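Local atomic coordinates of IscA (Thermosynechococcus elongatus, PDB entry 1X0G), a protein that binds a [2Fe-2S] cluster and probably serves as a scaffold on which iron-sulfur clusters are assembled. Residues C[21-31]-C[43-54]. Numbering follows the deposited sequence.
Sequences RRGQAAILRIQ and DLALVAEPKPTD
Arg29 meets Asp54 side-on, one nitrogen to each carboxylate oxygen: NE lies 2.8 Å from OD2 and NH2 2.8 Å from OD1, the latter through the syn lone pair. The guanidinium and carboxylate planes are turned 39° apart, so this two-point salt bridge is twisted rather than coplanar. Lys51, the first residue of the type I turn that ends at Asp54, lays its tail over one guanidinium face, its CD 3.5 Å from Arg29 NH2; the bend at chi4 (84°) brings NZ above the centre of the group. The nearby Asp54 carboxylate probably offsets the closeness of the two like charges. At another edge Arg29 NH1 bonds Gln31 OE1 at 3.1 Å, approaching from above the amide carbonyl plane. With NE and NH2 held by Asp54 and NH1 by Gln31, all three nitrogens are engaged, which should fix the rotation of the guanidinium. Nearer the backbone, Val47 CG2 rests 3.7 Å from Arg29 CB, at the aliphatic start of the side chain, and also touches Ile27 CG2, the two branched side chains crossing nearly at right angles.

The backbones form the antiparallel hairpin of strands 27-34 and 40-46, inside the mixed sheet of this HesB/IscA-family domain; Arg29 and Ala45 make a hydrogen-bonded pair with reciprocal N-H...O bonds. On the sheet face opposite Arg29, Leu44 CD2 lies against Ile30 CG1 (3.3 Å), these side chains running alongside each other, and it also reaches Leu28 CD1 at 4.0 Å. Leu85 and Met86 of a second subunit pack on Leu28 and Leu44, respectively.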
loop_
_atom_site.group_PDB
_atom_site.type_symbol
_atom_site.label_atom_id
_atom_site.label_comp_id
_atom_site.label_asym_id
_atom_site.label_seq_id
_atom_site.Cartn_x
_atom_site.Cartn_y
_atom_site.Cartn_z
ATOM N N ARG C 21 6.359 -11.449 -27.909
ATOM C CA ARG C 21 6.622 -10.332 -26.991
ATOM C C ARG C 21 7.938 -10.699 -26.251
ATOM O O ARG C 21 7.937 -11.371 -25.187
ATOM C CB ARG C 21 5.456 -10.109 -25.988
ATOM C CG ARG C 21 4.458 -8.968 -26.289
ATOM C CD ARG C 21 5.129 -7.638 -26.648
ATOM N NE ARG C 21 5.439 -7.597 -28.083
ATOM C CZ ARG C 21 5.675 -6.493 -28.790
ATOM N NH1 ARG C 21 5.645 -5.310 -28.195
ATOM N NH2 ARG C 21 5.935 -6.570 -30.099
ATOM N N ARG C 22 9.060 -10.269 -26.840
ATOM C CA ARG C 22 10.397 -10.634 -26.357
ATOM C C ARG C 22 11.206 -9.428 -25.793
ATOM O O ARG C 22 11.684 -9.453 -24.655
ATOM C CB ARG C 22 11.182 -11.352 -27.481
ATOM C CG ARG C 22 10.455 -12.485 -28.173
ATOM C CD ARG C 22 11.409 -13.418 -28.824
ATOM N NE ARG C 22 12.016 -12.851 -30.014
ATOM C CZ ARG C 22 12.952 -13.466 -30.737
ATOM N NH1 ARG C 22 13.390 -14.666 -30.365
ATOM N NH2 ARG C 22 13.461 -12.884 -31.824
ATOM N N GLY C 23 11.332 -8.366 -26.589
ATOM C CA GLY C 23 12.391 -7.382 -26.390
ATOM C C GLY C 23 13.602 -8.033 -27.034
ATOM O O GLY C 23 14.617 -7.390 -27.283
ATOM N N GLN C 24 13.443 -9.343 -27.260
ATOM C CA GLN C 24 14.313 -10.251 -28.035
ATOM C C GLN C 24 15.764 -10.357 -27.526
ATOM O O GLN C 24 16.694 -10.695 -28.299
ATOM C CB GLN C 24 14.179 -9.980 -29.543
ATOM C CG GLN C 24 12.715 -9.779 -29.944
ATOM C CD GLN C 24 12.496 -9.907 -31.422
ATOM O OE1 GLN C 24 13.285 -9.407 -32.218
ATOM N NE2 GLN C 24 11.417 -10.583 -31.805
ATOM N N ALA C 25 15.912 -10.076 -26.219
ATOM C CA ALA C 25 17.161 -10.225 -25.476
ATOM C C ALA C 25 16.885 -11.175 -24.368
ATOM O O ALA C 25 15.790 -11.151 -23.778
ATOM C CB ALA C 25 17.592 -8.924 -24.890
ATOM N N ALA C 26 17.872 -12.014 -24.068
ATOM C CA ALA C 26 17.760 -12.870 -22.890
ATOM C C ALA C 26 17.933 -11.965 -21.640
ATOM O O ALA C 26 18.983 -12.013 -20.958
ATOM C CB ALA C 26 18.760 -14.048 -22.934
ATOM N N ILE C 27 16.922 -11.102 -21.412
ATOM C CA ILE C 27 16.844 -10.307 -20.184
ATOM C C ILE C 27 15.546 -10.459 -19.352
ATOM O O ILE C 27 14.428 -10.225 -19.820
ATOM C CB ILE C 27 17.250 -8.843 -20.364
ATOM C CG1 ILE C 27 18.659 -8.750 -20.945
ATOM C CG2 ILE C 27 17.372 -8.227 -19.029
ATOM C CD1 ILE C 27 18.911 -7.615 -22.005
ATOM N N LEU C 28 15.749 -10.878 -18.116
ATOM C CA LEU C 28 14.688 -11.067 -17.195
ATOM C C LEU C 28 14.823 -10.048 -16.147
ATOM O O LEU C 28 15.830 -9.986 -15.463
ATOM C CB LEU C 28 14.831 -12.390 -16.481
ATOM C CG LEU C 28 13.804 -12.646 -15.371
ATOM C CD1 LEU C 28 12.447 -12.726 -16.022
ATOM C CD2 LEU C 28 14.087 -13.985 -14.621
ATOM N N ARG C 29 13.782 -9.272 -15.978
ATOM C CA ARG C 29 13.853 -8.189 -15.054
ATOM C C ARG C 29 12.941 -8.534 -13.939
ATOM O O ARG C 29 11.788 -8.912 -14.168
ATOM C CB ARG C 29 13.459 -6.914 -15.728
ATOM C CG ARG C 29 13.338 -5.783 -14.787
ATOM C CD ARG C 29 13.366 -4.493 -15.538
ATOM N NE ARG C 29 13.954 -3.428 -14.729
ATOM C CZ ARG C 29 13.277 -2.794 -13.780
ATOM N NH1 ARG C 29 12.003 -3.167 -13.568
ATOM N NH2 ARG C 29 13.861 -1.839 -13.031
ATOM N N ILE C 30 13.505 -8.522 -12.735
ATOM C CA ILE C 30 12.781 -8.789 -11.504
ATOM C C ILE C 30 12.643 -7.519 -10.650
ATOM O O ILE C 30 13.578 -6.658 -10.510
ATOM C CB ILE C 30 13.477 -9.823 -10.697
ATOM C CG1 ILE C 30 13.727 -11.037 -11.523
ATOM C CG2 ILE C 30 12.568 -10.413 -9.585
ATOM C CD1 ILE C 30 14.360 -12.099 -10.627
ATOM N N GLN C 31 11.432 -7.358 -10.137
ATOM C CA GLN C 31 11.170 -6.257 -9.205
ATOM C C GLN C 31 10.043 -6.758 -8.286
ATOM O O GLN C 31 9.609 -7.922 -8.485
ATOM C CB GLN C 31 10.869 -4.985 -9.959
ATOM C CG GLN C 31 9.480 -4.790 -10.399
ATOM C CD GLN C 31 9.302 -3.486 -11.148
ATOM O OE1 GLN C 31 10.192 -2.630 -11.146
ATOM N NE2 GLN C 31 8.180 -3.332 -11.827
ATOM N N ASP C 43 7.579 -9.470 -9.366
ATOM C CA ASP C 43 7.147 -9.140 -10.706
ATOM C C ASP C 43 8.261 -9.420 -11.726
ATOM O O ASP C 43 9.437 -8.888 -11.654
ATOM C CB ASP C 43 6.708 -7.700 -10.744
ATOM C CG ASP C 43 6.410 -7.259 -12.143
ATOM O OD1 ASP C 43 5.222 -6.947 -12.405
ATOM O OD2 ASP C 43 7.337 -7.281 -13.021
ATOM N N LEU C 44 7.900 -10.233 -12.698
ATOM C CA LEU C 44 8.847 -10.672 -13.648
ATOM C C LEU C 44 8.496 -10.209 -15.010
ATOM O O LEU C 44 7.411 -10.438 -15.461
ATOM C CB LEU C 44 8.801 -12.164 -13.658
ATOM C CG LEU C 44 9.430 -12.852 -12.444
ATOM C CD1 LEU C 44 9.182 -14.368 -12.516
ATOM C CD2 LEU C 44 10.952 -12.587 -12.291
ATOM N N ALA C 45 9.422 -9.606 -15.707
ATOM C CA ALA C 45 9.174 -9.262 -17.094
ATOM C C ALA C 45 10.381 -9.619 -17.975
ATOM O O ALA C 45 11.536 -9.540 -17.570
ATOM C CB ALA C 45 8.895 -7.857 -17.174
ATOM N N LEU C 46 10.133 -10.065 -19.194
ATOM C CA LEU C 46 11.221 -10.096 -20.160
ATOM C C LEU C 46 11.274 -8.727 -20.747
ATOM O O LEU C 46 10.226 -8.157 -21.072
ATOM C CB LEU C 46 10.901 -11.025 -21.291
ATOM C CG LEU C 46 10.636 -12.449 -20.869
ATOM C CD1 LEU C 46 9.840 -13.149 -22.005
ATOM C CD2 LEU C 46 11.974 -13.136 -20.521
ATOM N N VAL C 47 12.464 -8.176 -20.897
ATOM C CA VAL C 47 12.533 -6.769 -21.313
ATOM C C VAL C 47 13.576 -6.639 -22.376
ATOM O O VAL C 47 14.357 -7.554 -22.578
ATOM C CB VAL C 47 12.858 -5.829 -20.071
ATOM C CG1 VAL C 47 11.679 -5.729 -19.159
ATOM C CG2 VAL C 47 14.046 -6.358 -19.315
ATOM N N ALA C 48 13.626 -5.510 -23.053
ATOM C CA ALA C 48 14.574 -5.434 -24.171
ATOM C C ALA C 48 15.985 -5.148 -23.682
ATOM O O ALA C 48 16.994 -5.567 -24.286
ATOM C CB ALA C 48 14.144 -4.410 -25.200
ATOM N N GLU C 49 16.028 -4.411 -22.587
ATOM C CA GLU C 49 17.254 -3.959 -22.007
ATOM C C GLU C 49 16.897 -3.637 -20.561
ATOM O O GLU C 49 15.708 -3.608 -20.167
ATOM C CB GLU C 49 17.776 -2.726 -22.760
ATOM C CG GLU C 49 16.925 -1.526 -22.433
ATOM C CD GLU C 49 16.837 -0.559 -23.550
ATOM O OE1 GLU C 49 17.721 -0.606 -24.437
ATOM O OE2 GLU C 49 15.873 0.249 -23.522
ATOM N N PRO C 50 17.904 -3.493 -19.711
ATOM C CA PRO C 50 17.415 -3.179 -18.375
ATOM C C PRO C 50 17.584 -1.677 -18.186
ATOM O O PRO C 50 18.291 -1.029 -19.011
ATOM C CB PRO C 50 18.360 -3.957 -17.492
ATOM C CG PRO C 50 19.685 -4.024 -18.342
ATOM C CD PRO C 50 19.363 -3.652 -19.768
ATOM N N LYS C 51 16.919 -1.132 -17.164
ATOM C CA LYS C 51 17.065 0.264 -16.767
ATOM C C LYS C 51 18.511 0.459 -16.317
ATOM O O LYS C 51 19.050 -0.417 -15.609
ATOM C CB LYS C 51 16.088 0.572 -15.637
ATOM C CG LYS C 51 14.691 0.586 -16.153
ATOM C CD LYS C 51 13.717 1.013 -15.087
ATOM C CE LYS C 51 12.276 1.084 -15.691
ATOM N NZ LYS C 51 11.547 -0.266 -15.716
ATOM N N PRO C 52 19.161 1.587 -16.732
ATOM C CA PRO C 52 20.650 1.700 -16.533
ATOM C C PRO C 52 21.091 1.337 -15.092
ATOM O O PRO C 52 22.127 0.727 -14.854
ATOM C CB PRO C 52 20.976 3.170 -16.870
ATOM C CG PRO C 52 19.714 3.766 -17.500
ATOM C CD PRO C 52 18.551 2.782 -17.349
ATOM N N THR C 53 20.209 1.658 -14.167
ATOM C CA THR C 53 20.395 1.569 -12.744
ATOM C C THR C 53 20.154 0.184 -12.064
ATOM O O THR C 53 20.369 0.029 -10.855
ATOM C CB THR C 53 19.467 2.642 -12.125
ATOM O OG1 THR C 53 19.331 2.383 -10.730
ATOM C CG2 THR C 53 18.036 2.654 -12.814
ATOM N N ASP C 54 19.725 -0.829 -12.821
ATOM C CA ASP C 54 19.439 -2.147 -12.246
ATOM C C ASP C 54 20.719 -2.914 -11.930
ATOM O O ASP C 54 21.808 -2.661 -12.483
ATOM C CB ASP C 54 18.672 -3.026 -13.242
ATOM C CG ASP C 54 17.236 -2.594 -13.484
ATOM O OD1 ASP C 54 16.673 -1.895 -12.602
ATOM O OD2 ASP C 54 16.674 -2.987 -14.558
#